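Local coordinates for protein D-xylonate dehydratase (PDB 5OYN) that dehydrates the sugar acids D-xylonate and D-gluconate to their 2-keto-3-deoxy acids, using a [2Fe-2S] cluster and magnesium, and works as a homotetramer, at residues Gly329-Arg334 against Thr372-Val377. Residues are numbered along the deposited sequence; the frame is centred on the assembly and turned at random.
Sequences GERFHR and TSDREV
The guanidinium of Arg331 takes its polar partners around the edge, near its own plane: the carboxylate of Asp374, Glu376 OE1 and a water; Val377 CG2 approaches obliquely, 3.5 Å from Arg331 NH2, and Tyr327 adds a cation-pi contact. A second flat group, the guanidinium of Arg375, has Thr372 CG2 over the centre of one face. Bends at chi2 and chi3 (-64° and -61°) curl Arg331, and its NH2 serves both acids through hydrogen-bonded salt bridges. Arg331 NH2 bonds to Asp374 OD2 at 2.6 Å, coming from above a carboxylate plane tilted 25° from the guanidinium. The same Arg331 NH2 reaches Glu376 OE1 at 3.3 Å, along its anti lone pair. The water accepts from Arg331 NE and donates to Arg331 O and Asp374 OD2, tying side chain, helix backbone and acid together. Asp374 OD1 accepts from Glu376 N in an Asx turn, while OD2 also bonds Asn170 of a neighbouring subunit. Nearer the helix backbone, Val377 CG1 packs 3.9 Å from Phe332 CA. An alanine in place of Arg331 would lose both salt bridges and would probably loosen the 372-377 loop from helix 329-335. Buried Asp374 thus sits between a cation, a water and a subunit partner, surroundings likely to keep it ionised, and this partly buried salt-bridge network, away from the cluster and magnesium, joins loop to helix beside a subunit interface.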
# COMPACT_ATOMS: atom_id res chain seq x y z
N GLY A 329 -20.24 13.02 16.36
CA GLY A 329 -18.95 13.67 16.14
C GLY A 329 -18.91 14.63 14.97
O GLY A 329 -18.18 15.63 15.00
N GLU A 330 -19.69 14.36 13.92
CA GLU A 330 -19.67 15.26 12.77
C GLU A 330 -20.18 16.64 13.14
O GLU A 330 -19.54 17.65 12.83
CB GLU A 330 -20.52 14.68 11.64
CG GLU A 330 -19.85 13.53 10.89
CD GLU A 330 -20.44 13.36 9.51
OE1 GLU A 330 -20.08 14.18 8.65
OE2 GLU A 330 -21.28 12.44 9.31
N ARG A 331 -21.34 16.72 13.79
CA ARG A 331 -21.87 18.03 14.17
C ARG A 331 -20.94 18.73 15.17
O ARG A 331 -20.73 19.95 15.08
CB ARG A 331 -23.28 17.88 14.74
CG ARG A 331 -24.35 17.57 13.70
CD ARG A 331 -24.52 18.70 12.69
NE ARG A 331 -24.94 19.99 13.25
CZ ARG A 331 -26.20 20.35 13.51
NH1 ARG A 331 -27.20 19.51 13.28
NH2 ARG A 331 -26.47 21.55 13.99
N PHE A 332 -20.35 17.96 16.09
CA PHE A 332 -19.45 18.55 17.06
C PHE A 332 -18.28 19.25 16.36
O PHE A 332 -17.98 20.42 16.64
CB PHE A 332 -18.96 17.48 18.04
CG PHE A 332 -17.97 18.00 19.05
CD1 PHE A 332 -18.24 19.16 19.78
CD2 PHE A 332 -16.76 17.35 19.26
CE1 PHE A 332 -17.33 19.64 20.70
CE2 PHE A 332 -15.84 17.83 20.17
CZ PHE A 332 -16.13 18.98 20.89
N HIS A 333 -17.64 18.55 15.42
CA HIS A 333 -16.46 19.12 14.78
C HIS A 333 -16.83 20.30 13.87
O HIS A 333 -16.08 21.27 13.77
CB HIS A 333 -15.70 18.05 14.00
CG HIS A 333 -14.68 18.61 13.06
ND1 HIS A 333 -14.94 18.84 11.73
CD2 HIS A 333 -13.42 19.07 13.29
CE1 HIS A 333 -13.88 19.39 11.17
NE2 HIS A 333 -12.95 19.54 12.09
N ARG A 334 -17.97 20.22 13.19
CA ARG A 334 -18.41 21.35 12.37
C ARG A 334 -18.74 22.57 13.23
O ARG A 334 -18.59 23.71 12.76
CB ARG A 334 -19.63 20.94 11.56
CG ARG A 334 -19.94 21.82 10.37
CD ARG A 334 -20.34 20.93 9.17
NE ARG A 334 -21.62 20.25 9.37
CZ ARG A 334 -21.80 18.95 9.18
NH1 ARG A 334 -20.80 18.20 8.77
NH2 ARG A 334 -23.00 18.40 9.40
N THR A 372 -17.62 29.01 18.87
CA THR A 372 -18.36 28.05 18.06
C THR A 372 -19.19 28.75 16.99
O THR A 372 -19.48 29.95 17.07
CB THR A 372 -19.30 27.21 18.91
OG1 THR A 372 -20.19 26.50 18.04
CG2 THR A 372 -20.11 28.12 19.81
N SER A 373 -19.59 27.96 16.01
CA SER A 373 -20.41 28.42 14.90
C SER A 373 -21.79 27.78 14.89
O SER A 373 -22.62 28.14 14.05
CB SER A 373 -19.71 28.13 13.57
OG SER A 373 -19.02 26.89 13.61
N ASP A 374 -22.05 26.84 15.80
CA ASP A 374 -23.34 26.14 15.86
C ASP A 374 -23.82 26.13 17.31
O ASP A 374 -23.47 25.24 18.08
CB ASP A 374 -23.22 24.74 15.29
CG ASP A 374 -24.55 24.19 14.81
OD1 ASP A 374 -25.60 24.65 15.32
OD2 ASP A 374 -24.54 23.31 13.91
N ARG A 375 -24.64 27.11 17.68
CA ARG A 375 -25.11 27.12 19.06
C ARG A 375 -26.15 26.04 19.33
O ARG A 375 -26.57 25.90 20.49
CB ARG A 375 -25.66 28.51 19.41
CG ARG A 375 -24.58 29.59 19.62
CD ARG A 375 -23.82 29.42 20.94
NE ARG A 375 -22.72 30.39 21.09
CZ ARG A 375 -21.69 30.24 21.93
NH1 ARG A 375 -21.60 29.16 22.71
NH2 ARG A 375 -20.74 31.16 21.99
N GLU A 376 -26.56 25.27 18.32
CA GLU A 376 -27.39 24.08 18.53
C GLU A 376 -26.58 22.94 19.13
O GLU A 376 -27.16 21.99 19.68
CB GLU A 376 -28.00 23.61 17.19
CG GLU A 376 -29.52 23.85 16.99
CD GLU A 376 -30.00 23.65 15.51
OE1 GLU A 376 -29.32 22.95 14.72
OE2 GLU A 376 -31.06 24.21 15.15
N VAL A 377 -25.26 23.02 19.04
CA VAL A 377 -24.37 21.90 19.30
C VAL A 377 -23.44 22.21 20.46
O VAL A 377 -23.24 21.37 21.35
CB VAL A 377 -23.55 21.53 18.03
CG1 VAL A 377 -22.70 20.29 18.27
CG2 VAL A 377 -24.47 21.37 16.85
O HOH W 1 -22.54 21.38 13.54